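Local coordinates for OsmC family protein (Rhodothermus marinus, PDB 5CML) that probably hydrolyses carboxyl esters through its serine-esterase domain of the alpha/beta-hydrolase type, the part of a longer OsmC-containing protein present here, at residues V6-N11 with C92-A97; L33-F38 with L62-T67; T83-L88 with G112-A117; A103-H108 with P123-V128. All blocks are in the same frame, centred on the assembly; numbering follows the deposited sequence.

Interaction 1. Residues V6-N11 with C92-A97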
loop_
_atom_site.group_PDB
_atom_site.type_symbol
_atom_site.label_atom_id
_atom_site.label_comp_id
_atom_site.label_asym_id
_atom_site.label_seq_id
_atom_site.Cartn_x
_atom_site.Cartn_y
_atom_site.Cartn_z
ATOM N N VAL A 6 14.326 9.202 4.625
ATOM C CA VAL A 6 13.618 10.248 5.327
ATOM C C VAL A 6 13.157 9.738 6.664
ATOM O O VAL A 6 13.003 8.538 6.877
ATOM C CB VAL A 6 12.396 10.785 4.546
ATOM C CG1 VAL A 6 12.820 11.277 3.171
ATOM C CG2 VAL A 6 11.279 9.758 4.461
ATOM N N THR A 7 12.939 10.675 7.566
ATOM C CA THR A 7 12.419 10.370 8.883
ATOM C C THR A 7 11.305 11.352 9.217
ATOM O O THR A 7 11.327 12.502 8.803
ATOM C CB THR A 7 13.529 10.423 9.952
ATOM O OG1 THR A 7 14.589 9.535 9.580
ATOM C CG2 THR A 7 13.003 9.965 11.244
ATOM N N PHE A 8 10.311 10.874 9.948
ATOM C CA PHE A 8 9.225 11.722 10.399
ATOM C C PHE A 8 8.596 11.106 11.618
ATOM O O PHE A 8 8.855 9.948 11.937
ATOM C CB PHE A 8 8.166 11.929 9.318
ATOM C CG PHE A 8 7.616 10.646 8.752
ATOM C CD1 PHE A 8 8.253 10.004 7.711
ATOM C CD2 PHE A 8 6.468 10.072 9.293
ATOM C CE1 PHE A 8 7.752 8.821 7.195
ATOM C CE2 PHE A 8 5.967 8.895 8.793
ATOM C CZ PHE A 8 6.614 8.262 7.732
ATOM N N GLU A 9 7.768 11.889 12.296
ATOM C CA GLU A 9 7.147 11.448 13.539
ATOM C C GLU A 9 5.658 11.213 13.386
ATOM O O GLU A 9 5.014 11.840 12.552
ATOM C CB GLU A 9 7.384 12.474 14.640
ATOM C CG GLU A 9 8.812 12.513 15.125
ATOM C CD GLU A 9 8.995 13.438 16.313
ATOM O OE1 GLU A 9 7.980 13.833 16.934
ATOM O OE2 GLU A 9 10.158 13.771 16.619
ATOM N N ASN A 10 5.109 10.311 14.193
ATOM C CA ASN A 10 3.665 10.185 14.266
ATOM C C ASN A 10 3.168 11.061 15.409
ATOM O O ASN A 10 3.944 11.831 16.013
ATOM C CB ASN A 10 3.222 8.714 14.418
ATOM C CG ASN A 10 3.767 8.049 15.662
ATOM O OD1 ASN A 10 4.161 8.712 16.620
ATOM N ND2 ASN A 10 3.786 6.714 15.651
ATOM N N ASN A 11 1.878 10.983 15.696
ATOM C CA ASN A 11 1.299 11.913 16.652
ATOM C C ASN A 11 1.632 11.549 18.113
ATOM O O ASN A 11 1.273 12.284 19.035
ATOM C CB ASN A 11 -0.217 12.017 16.423
ATOM C CG ASN A 11 -0.932 10.703 16.581
ATOM O OD1 ASN A 11 -0.458 9.802 17.263
ATOM N ND2 ASN A 11 -2.088 10.580 15.935
ATOM N N CYS A 92 1.500 10.604 5.271
ATOM C CA CYS A 92 0.792 11.530 4.400
ATOM C C CYS A 92 1.019 12.979 4.851
ATOM O O CYS A 92 1.240 13.866 4.017
ATOM C CB CYS A 92 -0.693 11.221 4.372
ATOM S SG CYS A 92 -1.142 9.716 3.465
ATOM N N ARG A 93 0.986 13.211 6.162
ATOM C CA ARG A 93 1.245 14.553 6.709
ATOM C C ARG A 93 2.671 15.012 6.400
ATOM O O ARG A 93 2.903 16.188 6.120
ATOM C CB ARG A 93 0.986 14.589 8.224
ATOM C CG ARG A 93 -0.517 14.461 8.547
ATOM C CD ARG A 93 -0.840 14.895 9.965
ATOM N NE ARG A 93 -0.066 14.141 10.935
ATOM C CZ ARG A 93 -0.434 12.981 11.467
ATOM N NH1 ARG A 93 -1.595 12.404 11.142
ATOM N NH2 ARG A 93 0.365 12.396 12.343
ATOM N N PHE A 94 3.618 14.080 6.439
ATOM C CA PHE A 94 5.011 14.388 6.132
ATOM C C PHE A 94 5.112 14.885 4.693
ATOM O O PHE A 94 5.742 15.905 4.423
ATOM C CB PHE A 94 5.887 13.153 6.355
ATOM C CG PHE A 94 7.241 13.233 5.706
ATOM C CD1 PHE A 94 8.268 13.931 6.305
ATOM C CD2 PHE A 94 7.491 12.600 4.499
ATOM C CE1 PHE A 94 9.512 14.000 5.715
ATOM C CE2 PHE A 94 8.743 12.674 3.914
ATOM C CZ PHE A 94 9.746 13.374 4.522
ATOM N N LEU A 95 4.447 14.183 3.771
ATOM C CA LEU A 95 4.482 14.600 2.366
ATOM C C LEU A 95 3.805 15.958 2.165
ATOM O O LEU A 95 4.318 16.822 1.417
ATOM C CB LEU A 95 3.829 13.533 1.478
ATOM C CG LEU A 95 4.662 12.280 1.228
ATOM C CD1 LEU A 95 3.790 11.281 0.487
ATOM C CD2 LEU A 95 5.963 12.583 0.413
ATOM N N SER A 96 2.674 16.155 2.846
ATOM C CA SER A 96 1.954 17.419 2.754
ATOM C C SER A 96 2.808 18.586 3.218
ATOM O O SER A 96 2.782 19.656 2.612
ATOM C CB SER A 96 0.658 17.370 3.580
ATOM O OG SER A 96 -0.270 16.508 2.978
ATOM N N ALA A 97 3.596 18.368 4.264
ATOM C CA ALA A 97 4.405 19.441 4.842
ATOM C C ALA A 97 5.694 19.673 4.059
ATOM O O ALA A 97 6.022 20.812 3.705
ATOM C CB ALA A 97 4.725 19.121 6.280
HETATM O O HOH W 1 2.740 13.690 13.205
#
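Phe94, on helix 85-98, carries this contact, reaching the outermost strand 2-9 of the main sheet; the two short axes cross at 112° with a closest approach of 8.9 Å. Its CG stands anti to the backbone N (chi1 163°), which sends the ring out from the helix. CB lies beside the aromatic carbon Phe8 CG. Further out, Phe94 CD1 meets Phe8 CB at 3.6 Å, while Phe94 CG is approached by Phe8 CD1, which sits over one face, displaced toward the rim. The two ring planes are inclined by 26° with centroids 5.2 Å apart, too far slid for real overlap. Phe94 CE1 passes the carbonyl oxygen of Thr7, and at the tip Phe94 CZ touches Val6 CB at 3.7 Å. An alanine at Phe94 would remove the whole ring and would probably loosen the packing of the strand, since Val6 and Phe8 both meet that ring. Arg93, the preceding residue, works differently. Its chain bends at chi3, and NH2 donates to a water (2.8 Å from Arg93 NH2) lying in the guanidinium plane; that water in turn donates to Glu9 O. The same NH2 forms a salt bridge with Glu86. The contact therefore combines a buried apolar seam with a hydrated, charged margin: between residues 6-11 and 92-97 the polar link runs through a water, while Glu86 of the same helix bonds Asn11 N directly.

Interaction 2. Residues L33-F38 with L62-T67; sequences LFAHCF and LRFDFT
Strands 30-36 and 59-65 are the parallel neighbours of a beta-alpha-beta unit in the alpha/beta-hydrolase sheet, connected through helix 45-56. Leu33, Ala35, Leu62 and Phe64 share one sheet face, where Leu33 and Leu62 run alongside each other in the same direction, with Leu33 CD1 and Leu62 CD2 4.0 Å apart. Phe34, His36, Arg63 and Asp65 occupy the other. There His36 has its CG between N and the carbonyl carbon (chi1 70°), folding the imidazole over the neighbouring strand until His36 CD2 lies 3.4 Å from Phe64 O. Its ND1 accepts from Phe38 N in the ring plane, and a water joins His36 NE2 to Arg63 NH1, an arginine salt-bridged to Asp21. A leucine at His36 would probably disturb the turn after the strand, having no acceptor for Phe38 N. The short strand axes run 4.7 Å apart at 24°, held by four backbone bonds. Phe34 N bonds to Leu62 O at 2.8 Å, and Phe64 N to Phe34 O in a nearly straight bond (178°) from above the carbonyl plane. His36 N approaches Phe64 O almost along its C=O axis, and Phe66 N closes the series on His36 O. At the end of the strand, Asp65 begins an Asx turn: Asp65 OD1 takes Thr67 N from above the carboxylate plane and Thr67 OG1 on its syn lone pair, at 2.7 Å.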
loop_
_atom_site.group_PDB
_atom_site.type_symbol
_atom_site.label_atom_id
_atom_site.label_comp_id
_atom_site.label_asym_id
_atom_site.label_seq_id
_atom_site.Cartn_x
_atom_site.Cartn_y
_atom_site.Cartn_z
ATOM N N LEU A 33 2.273 7.786 -2.061
ATOM C CA LEU A 33 2.588 7.049 -0.848
ATOM C C LEU A 33 2.376 5.592 -1.178
ATOM O O LEU A 33 1.317 5.223 -1.686
ATOM C CB LEU A 33 1.695 7.468 0.333
ATOM C CG LEU A 33 1.826 6.615 1.599
ATOM C CD1 LEU A 33 3.244 6.741 2.143
ATOM C CD2 LEU A 33 0.789 6.996 2.684
ATOM N N PHE A 34 3.389 4.783 -0.914
ATOM C CA PHE A 34 3.370 3.365 -1.269
ATOM C C PHE A 34 3.591 2.545 -0.010
ATOM O O PHE A 34 4.729 2.358 0.432
ATOM C CB PHE A 34 4.445 3.089 -2.330
ATOM C CG PHE A 34 4.452 1.690 -2.900
ATOM C CD1 PHE A 34 3.465 0.763 -2.617
ATOM C CD2 PHE A 34 5.484 1.318 -3.754
ATOM C CE1 PHE A 34 3.504 -0.519 -3.176
ATOM C CE2 PHE A 34 5.533 0.046 -4.321
ATOM C CZ PHE A 34 4.534 -0.876 -4.026
ATOM N N ALA A 35 2.488 2.064 0.565
ATOM C CA ALA A 35 2.533 1.237 1.770
ATOM C C ALA A 35 2.569 -0.217 1.354
ATOM O O ALA A 35 1.664 -0.681 0.684
ATOM C CB ALA A 35 1.351 1.500 2.630
ATOM N N HIS A 36 3.608 -0.939 1.741
ATOM C CA HIS A 36 3.818 -2.264 1.169
ATOM C C HIS A 36 4.360 -3.265 2.174
ATOM O O HIS A 36 4.876 -2.889 3.243
ATOM C CB HIS A 36 4.788 -2.162 -0.003
ATOM C CG HIS A 36 6.176 -1.855 0.433
ATOM N ND1 HIS A 36 7.080 -2.837 0.771
ATOM C CD2 HIS A 36 6.801 -0.672 0.654
ATOM C CE1 HIS A 36 8.209 -2.269 1.162
ATOM N NE2 HIS A 36 8.062 -0.959 1.103
ATOM N N CYS A 37 4.292 -4.542 1.797
ATOM C CA CYS A 37 4.781 -5.622 2.647
ATOM C C CYS A 37 5.879 -6.427 1.954
ATOM O O CYS A 37 6.087 -7.590 2.280
ATOM C CB CYS A 37 3.624 -6.540 3.048
ATOM S SG CYS A 37 2.349 -5.661 4.043
ATOM N N PHE A 38 6.591 -5.815 1.007
ATOM C CA PHE A 38 7.599 -6.568 0.250
ATOM C C PHE A 38 8.829 -6.864 1.093
ATOM O O PHE A 38 9.642 -7.693 0.724
ATOM C CB PHE A 38 8.003 -5.825 -1.011
ATOM C CG PHE A 38 6.925 -5.770 -2.023
ATOM C CD1 PHE A 38 6.509 -6.924 -2.662
ATOM C CD2 PHE A 38 6.301 -4.580 -2.326
ATOM C CE1 PHE A 38 5.496 -6.883 -3.598
ATOM C CE2 PHE A 38 5.279 -4.535 -3.253
ATOM C CZ PHE A 38 4.885 -5.680 -3.891
ATOM N N LEU A 62 7.074 7.743 -1.982
ATOM C CA LEU A 62 7.463 7.499 -0.595
ATOM C C LEU A 62 7.096 6.056 -0.255
ATOM O O LEU A 62 5.915 5.705 -0.128
ATOM C CB LEU A 62 6.780 8.471 0.367
ATOM C CG LEU A 62 7.210 8.366 1.838
ATOM C CD1 LEU A 62 8.670 8.815 2.020
ATOM C CD2 LEU A 62 6.312 9.193 2.719
ATOM N N ARG A 63 8.117 5.230 -0.097
ATOM C CA ARG A 63 7.927 3.839 0.267
ATOM C C ARG A 63 7.849 3.720 1.764
ATOM O O ARG A 63 8.777 4.101 2.483
ATOM C CB ARG A 63 9.069 2.990 -0.262
ATOM C CG ARG A 63 9.073 2.872 -1.751
ATOM C CD ARG A 63 10.167 1.974 -2.204
ATOM N NE ARG A 63 11.439 2.670 -2.388
ATOM C CZ ARG A 63 12.592 2.287 -1.853
ATOM N NH1 ARG A 63 12.646 1.237 -1.026
ATOM N NH2 ARG A 63 13.692 2.976 -2.131
ATOM N N PHE A 64 6.723 3.201 2.232
ATOM C CA PHE A 64 6.503 3.026 3.648
ATOM C C PHE A 64 6.385 1.544 3.932
ATOM O O PHE A 64 5.499 0.872 3.406
ATOM C CB PHE A 64 5.251 3.768 4.092
ATOM C CG PHE A 64 4.951 3.610 5.539
ATOM C CD1 PHE A 64 5.554 4.435 6.470
ATOM C CD2 PHE A 64 4.085 2.620 5.977
ATOM C CE1 PHE A 64 5.286 4.294 7.812
ATOM C CE2 PHE A 64 3.812 2.474 7.327
ATOM C CZ PHE A 64 4.416 3.308 8.240
ATOM N N ASP A 65 7.302 1.044 4.747
ATOM C CA ASP A 65 7.340 -0.369 5.102
ATOM C C ASP A 65 6.286 -0.695 6.150
ATOM O O ASP A 65 6.454 -0.411 7.342
ATOM C CB ASP A 65 8.731 -0.729 5.621
ATOM C CG ASP A 65 8.795 -2.118 6.196
ATOM O OD1 ASP A 65 7.986 -2.986 5.791
ATOM O OD2 ASP A 65 9.668 -2.342 7.058
ATOM N N PHE A 66 5.210 -1.322 5.694
ATOM C CA PHE A 66 4.059 -1.586 6.545
ATOM C C PHE A 66 4.363 -2.663 7.578
ATOM O O PHE A 66 3.675 -2.773 8.589
ATOM C CB PHE A 66 2.872 -1.992 5.660
ATOM C CG PHE A 66 1.567 -2.027 6.377
ATOM C CD1 PHE A 66 0.814 -0.875 6.537
ATOM C CD2 PHE A 66 1.095 -3.214 6.905
ATOM C CE1 PHE A 66 -0.415 -0.918 7.229
ATOM C CE2 PHE A 66 -0.123 -3.260 7.580
ATOM C CZ PHE A 66 -0.873 -2.108 7.732
ATOM N N THR A 67 5.392 -3.466 7.321
ATOM C CA THR A 67 5.701 -4.596 8.189
ATOM C C THR A 67 6.464 -4.206 9.442
ATOM O O THR A 67 6.490 -4.967 10.403
ATOM C CB THR A 67 6.558 -5.644 7.475
ATOM O OG1 THR A 67 7.887 -5.129 7.358
ATOM C CG2 THR A 67 5.995 -5.996 6.095
HETATM O O HOH W 2 10.862 0.235 1.140
#

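Interaction 3. Residues T83-L88 with G112-A117; sequences TNFEDL and GAAVLA
The flat group at the centre is the Phe85 ring, and it meets helix 110-118 with its rim: the carbonyl oxygen of Ala114 lies at the edge, in the ring plane, 3.6 Å from Phe85 CE1. Ala117 approaches the same corner obliquely, Ala117 CB standing 3.7 Å from Phe85 CE1 and nearly as close to CZ. Elsewhere the ring meets Phe172 of helix 170-179, their planes inclined at about 35°. This is helix-to-helix packing within the alpha/beta-hydrolase fold, between the first turn of helix 85-98 and the helix that follows the likely nucleophile elbow. CG of Phe85 is anti to its carbonyl carbon (chi1 -78°), and although its CB bond runs across the partner rather than at it, the ring end comes nearer. The small Ala114 and Ala117 are consistent with the close approach: they point their methyls at the first helix and present a shallow surface, with the CA atoms of Phe85 and Ala114 6.9 Å apart. Leu88, one turn further, fills the adjoining position. Its chi1 of -125° departs from a staggered value, and it carries Leu88 CD2 to 3.6 Å from Ala114 CB, with Val115 CG1 a looser neighbour. Ala114 CB is thus shared by the phenyl corner and the leucine methyl. The side chains that meet are apolar; the polar groups of the first turn are used elsewhere, Asp87 OD1 accepting from Asn10 and Asn84 ND2 bonding to Gln171. The turn itself is closed by Asn84 as N-cap: its OD1 accepts from Asp87 N at 3.1 Å, in the carbonyl plane.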
loop_
_atom_site.group_PDB
_atom_site.type_symbol
_atom_site.label_atom_id
_atom_site.label_comp_id
_atom_site.label_asym_id
_atom_site.label_seq_id
_atom_site.Cartn_x
_atom_site.Cartn_y
_atom_site.Cartn_z
ATOM N N THR A 83 2.887 -1.402 13.067
ATOM C CA THR A 83 2.172 -0.378 12.329
ATOM C C THR A 83 0.682 -0.271 12.644
ATOM O O THR A 83 0.038 -1.232 13.097
ATOM C CB THR A 83 2.312 -0.604 10.830
ATOM O OG1 THR A 83 2.040 0.622 10.142
ATOM C CG2 THR A 83 1.349 -1.686 10.355
ATOM N N ASN A 84 0.152 0.922 12.384
ATOM C CA ASN A 84 -1.278 1.166 12.443
ATOM C C ASN A 84 -1.674 2.252 11.442
ATOM O O ASN A 84 -0.843 2.736 10.671
ATOM C CB ASN A 84 -1.696 1.543 13.861
ATOM C CG ASN A 84 -0.918 2.721 14.420
ATOM O OD1 ASN A 84 -0.240 3.441 13.696
ATOM N ND2 ASN A 84 -1.036 2.928 15.732
ATOM N N PHE A 85 -2.944 2.627 11.451
ATOM C CA PHE A 85 -3.446 3.653 10.548
ATOM C C PHE A 85 -2.804 5.015 10.770
ATOM O O PHE A 85 -2.541 5.741 9.799
ATOM C CB PHE A 85 -4.960 3.774 10.687
ATOM C CG PHE A 85 -5.699 2.693 9.981
ATOM C CD1 PHE A 85 -5.651 2.607 8.607
ATOM C CD2 PHE A 85 -6.401 1.746 10.681
ATOM C CE1 PHE A 85 -6.320 1.607 7.940
ATOM C CE2 PHE A 85 -7.090 0.736 10.013
ATOM C CZ PHE A 85 -7.039 0.668 8.643
ATOM N N GLU A 86 -2.542 5.360 12.031
ATOM C CA GLU A 86 -1.902 6.636 12.339
ATOM C C GLU A 86 -0.518 6.767 11.702
ATOM O O GLU A 86 -0.143 7.846 11.282
ATOM C CB GLU A 86 -1.787 6.834 13.852
ATOM C CG GLU A 86 -0.775 7.929 14.289
ATOM C CD GLU A 86 -0.850 9.270 13.512
ATOM O OE1 GLU A 86 -1.876 9.601 12.867
ATOM O OE2 GLU A 86 0.160 9.999 13.540
ATOM N N ASP A 87 0.244 5.684 11.626
ATOM C CA ASP A 87 1.543 5.766 10.960
ATOM C C ASP A 87 1.389 6.102 9.486
ATOM O O ASP A 87 2.188 6.852 8.943
ATOM C CB ASP A 87 2.323 4.465 11.129
ATOM C CG ASP A 87 2.724 4.224 12.562
ATOM O OD1 ASP A 87 2.734 5.194 13.349
ATOM O OD2 ASP A 87 3.018 3.064 12.908
ATOM N N LEU A 88 0.380 5.546 8.823
ATOM C CA LEU A 88 0.127 5.893 7.423
ATOM C C LEU A 88 -0.300 7.355 7.304
ATOM O O LEU A 88 0.172 8.079 6.427
ATOM C CB LEU A 88 -0.948 4.989 6.829
ATOM C CG LEU A 88 -0.572 4.234 5.573
ATOM C CD1 LEU A 88 0.734 3.435 5.750
ATOM C CD2 LEU A 88 -1.742 3.336 5.199
ATOM N N GLY A 112 -2.547 -2.569 1.228
ATOM C CA GLY A 112 -3.630 -2.251 0.313
ATOM C C GLY A 112 -4.936 -2.028 1.068
ATOM O O GLY A 112 -5.695 -1.087 0.803
ATOM N N ALA A 113 -5.213 -2.908 2.018
ATOM C CA ALA A 113 -6.401 -2.733 2.826
ATOM C C ALA A 113 -6.303 -1.400 3.578
ATOM O O ALA A 113 -7.269 -0.648 3.652
ATOM C CB ALA A 113 -6.569 -3.893 3.782
ATOM N N ALA A 114 -5.115 -1.077 4.075
ATOM C CA ALA A 114 -4.928 0.159 4.815
ATOM C C ALA A 114 -5.146 1.401 3.959
ATOM O O ALA A 114 -5.829 2.325 4.397
ATOM C CB ALA A 114 -3.546 0.202 5.423
ATOM N N VAL A 115 -4.561 1.465 2.756
ATOM C CA VAL A 115 -4.748 2.682 1.953
ATOM C C VAL A 115 -6.208 2.832 1.518
ATOM O O VAL A 115 -6.717 3.948 1.423
ATOM C CB VAL A 115 -3.829 2.766 0.693
ATOM C CG1 VAL A 115 -2.344 2.809 1.091
ATOM C CG2 VAL A 115 -4.128 1.686 -0.314
ATOM N N LEU A 116 -6.902 1.722 1.290
ATOM C CA LEU A 116 -8.289 1.813 0.874
ATOM C C LEU A 116 -9.143 2.334 2.011
ATOM O O LEU A 116 -10.107 3.053 1.782
ATOM C CB LEU A 116 -8.820 0.460 0.399
ATOM C CG LEU A 116 -8.280 0.036 -0.962
ATOM C CD1 LEU A 116 -8.587 -1.421 -1.159
ATOM C CD2 LEU A 116 -8.893 0.870 -2.082
ATOM N N ALA A 117 -8.780 1.984 3.237
ATOM C CA ALA A 117 -9.542 2.428 4.396
ATOM C C ALA A 117 -9.321 3.904 4.748
ATOM O O ALA A 117 -10.195 4.531 5.364
ATOM C CB ALA A 117 -9.214 1.556 5.602
#

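Interaction 4. Residues A103-H108 with P123-V128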
loop_
_atom_site.group_PDB
_atom_site.type_symbol
_atom_site.label_atom_id
_atom_site.label_comp_id
_atom_site.label_asym_id
_atom_site.label_seq_id
_atom_site.Cartn_x
_atom_site.Cartn_y
_atom_site.Cartn_z
ATOM N N ALA A 103 -1.034 12.609 -4.282
ATOM C CA ALA A 103 -2.150 12.532 -5.201
ATOM C C ALA A 103 -2.466 11.083 -5.538
ATOM O O ALA A 103 -3.510 10.812 -6.089
ATOM C CB ALA A 103 -1.850 13.308 -6.471
ATOM N N LEU A 104 -1.569 10.169 -5.181
ATOM C CA LEU A 104 -1.736 8.738 -5.475
ATOM C C LEU A 104 -1.381 7.954 -4.234
ATOM O O LEU A 104 -0.312 8.178 -3.642
ATOM C CB LEU A 104 -0.838 8.311 -6.647
ATOM C CG LEU A 104 -0.719 6.828 -7.025
ATOM C CD1 LEU A 104 -2.029 6.263 -7.470
ATOM C CD2 LEU A 104 0.318 6.650 -8.123
ATOM N N LEU A 105 -2.284 7.065 -3.810
ATOM C CA LEU A 105 -1.982 6.095 -2.776
ATOM C C LEU A 105 -1.853 4.731 -3.417
ATOM O O LEU A 105 -2.698 4.346 -4.227
ATOM C CB LEU A 105 -3.086 6.048 -1.719
ATOM C CG LEU A 105 -3.265 7.287 -0.864
ATOM C CD1 LEU A 105 -4.392 7.038 0.191
ATOM C CD2 LEU A 105 -1.975 7.752 -0.177
ATOM N N ILE A 106 -0.831 3.995 -3.000
ATOM C CA ILE A 106 -0.575 2.637 -3.466
ATOM C C ILE A 106 -0.406 1.748 -2.251
ATOM O O ILE A 106 0.358 2.084 -1.346
ATOM C CB ILE A 106 0.720 2.539 -4.324
ATOM C CG1 ILE A 106 0.766 3.619 -5.405
ATOM C CG2 ILE A 106 0.858 1.132 -4.914
ATOM C CD1 ILE A 106 2.185 3.833 -6.012
ATOM N N GLY A 107 -1.082 0.602 -2.231
ATOM C CA GLY A 107 -0.934 -0.320 -1.126
ATOM C C GLY A 107 -0.773 -1.756 -1.577
ATOM O O GLY A 107 -1.539 -2.234 -2.400
ATOM N N HIS A 108 0.194 -2.460 -1.002
ATOM C CA HIS A 108 0.384 -3.879 -1.282
ATOM C C HIS A 108 -0.013 -4.710 -0.067
ATOM O O HIS A 108 0.322 -4.358 1.061
ATOM C CB HIS A 108 1.842 -4.138 -1.670
ATOM C CG HIS A 108 2.262 -5.569 -1.540
ATOM N ND1 HIS A 108 3.165 -6.001 -0.592
ATOM C CD2 HIS A 108 1.938 -6.661 -2.276
ATOM C CE1 HIS A 108 3.363 -7.300 -0.734
ATOM N NE2 HIS A 108 2.620 -7.727 -1.741
ATOM N N PRO A 123 -8.629 14.471 0.803
ATOM C CA PRO A 123 -9.206 15.036 -0.426
ATOM C C PRO A 123 -8.225 15.150 -1.591
ATOM O O PRO A 123 -8.632 15.019 -2.745
ATOM C CB PRO A 123 -9.677 16.424 0.031
ATOM C CG PRO A 123 -10.038 16.198 1.461
ATOM C CD PRO A 123 -8.951 15.311 1.970
ATOM N N GLU A 124 -6.959 15.413 -1.287
ATOM C CA GLU A 124 -5.961 15.610 -2.324
ATOM C C GLU A 124 -5.601 14.331 -3.057
ATOM O O GLU A 124 -5.014 14.396 -4.147
ATOM C CB GLU A 124 -4.699 16.218 -1.725
ATOM C CG GLU A 124 -4.932 17.526 -0.970
ATOM C CD GLU A 124 -5.409 18.644 -1.861
ATOM O OE1 GLU A 124 -4.612 19.584 -2.100
ATOM O OE2 GLU A 124 -6.585 18.594 -2.301
ATOM N N VAL A 125 -5.946 13.175 -2.486
ATOM C CA VAL A 125 -5.696 11.902 -3.169
ATOM C C VAL A 125 -6.658 11.801 -4.340
ATOM O O VAL A 125 -7.873 11.868 -4.155
ATOM C CB VAL A 125 -5.868 10.681 -2.212
ATOM C CG1 VAL A 125 -5.858 9.335 -2.956
ATOM C CG2 VAL A 125 -4.820 10.726 -1.094
ATOM N N LYS A 126 -6.107 11.603 -5.538
ATOM C CA LYS A 126 -6.899 11.594 -6.766
ATOM C C LYS A 126 -7.073 10.194 -7.336
ATOM O O LYS A 126 -7.877 9.988 -8.231
ATOM C CB LYS A 126 -6.252 12.500 -7.817
ATOM C CG LYS A 126 -6.099 13.949 -7.361
ATOM C CD LYS A 126 -7.452 14.617 -7.133
ATOM C CE LYS A 126 -7.311 16.088 -6.700
ATOM N NZ LYS A 126 -8.298 16.465 -5.626
ATOM N N ALA A 127 -6.304 9.240 -6.841
ATOM C CA ALA A 127 -6.328 7.876 -7.379
ATOM C C ALA A 127 -5.732 6.912 -6.376
ATOM O O ALA A 127 -4.863 7.297 -5.584
ATOM C CB ALA A 127 -5.572 7.793 -8.715
ATOM N N VAL A 128 -6.244 5.676 -6.365
ATOM C CA VAL A 128 -5.780 4.656 -5.438
ATOM C C VAL A 128 -5.557 3.368 -6.191
ATOM O O VAL A 128 -6.373 2.996 -7.039
ATOM C CB VAL A 128 -6.806 4.395 -4.300
ATOM C CG1 VAL A 128 -6.320 3.288 -3.328
ATOM C CG2 VAL A 128 -7.152 5.690 -3.569
#
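Leu104 and Leu105 pair in parallel with Ala127 and Val128, at CA-CA separations of 5.0 and 4.9 Å, and the bonds alternate in direction. Ala103 O accepts from Lys126 N at 2.8 Å, the donor standing above the carbonyl plane, and more weakly from Ala127 N, whose bond is bent to 129°. Leu105 N then donates to Ala127 O at 3.1 Å, this time in the carbonyl plane and at 164°. CA-H groups supplement the bonds, with Val128 CA 3.3 Å from Leu105 O. Among the side chains, Leu105 and Val125 carry the apolar part, set roughly perpendicular to each other. Leu105 CG stands 3.8 Å from Val125 CG2 and hardly farther from CG1, so the branch point of the leucine faces both valine methyls; Leu105 CD1 extends along the same pair. On the face carrying Leu104 and Ala127, Leu104 has CG anti to its backbone N, and Leu104 CD1 reaches Ala127 O at 3.6 Å while also nearing the alanine methyl. The charged end of Lys126 turns away from this pairing and bonds weakly to Pro123 O. Strands 104-108 and 127-131 with helix 110-118 form a beta-alpha-beta unit, with Gly107 lying in the likely nucleophile elbow between strand and helix. Helix 110-118 packs Val115 against Leu105 and Val128 on one face; helix 234-252 meets Leu104 and Ala127 on the other, and strand 30-36 continues the sheet beside strand 104-108.

Interactions 2 and 4 are sheet contacts, built on backbone hydrogen bonds and joined directly, since strands 30-36 and 104-108 are neighbours: Leu33 O probably accepts from Ile106 N. Interactions 1 and 3 instead rest on side-chain packing and both use helix 85-98, one near its end against the outermost strand 2-9, the other at its first turn against helix 110-118. Glu86 belongs to the segments of interaction 3 yet reaches those of interaction 1. Interaction 1 is only partly buried; the other three are buried. Leu62 links interaction 2 to Phe94, and Leu88 of interaction 3 rests on Phe64 and Ala35, while Val115 carries interaction 3 onto interaction 4.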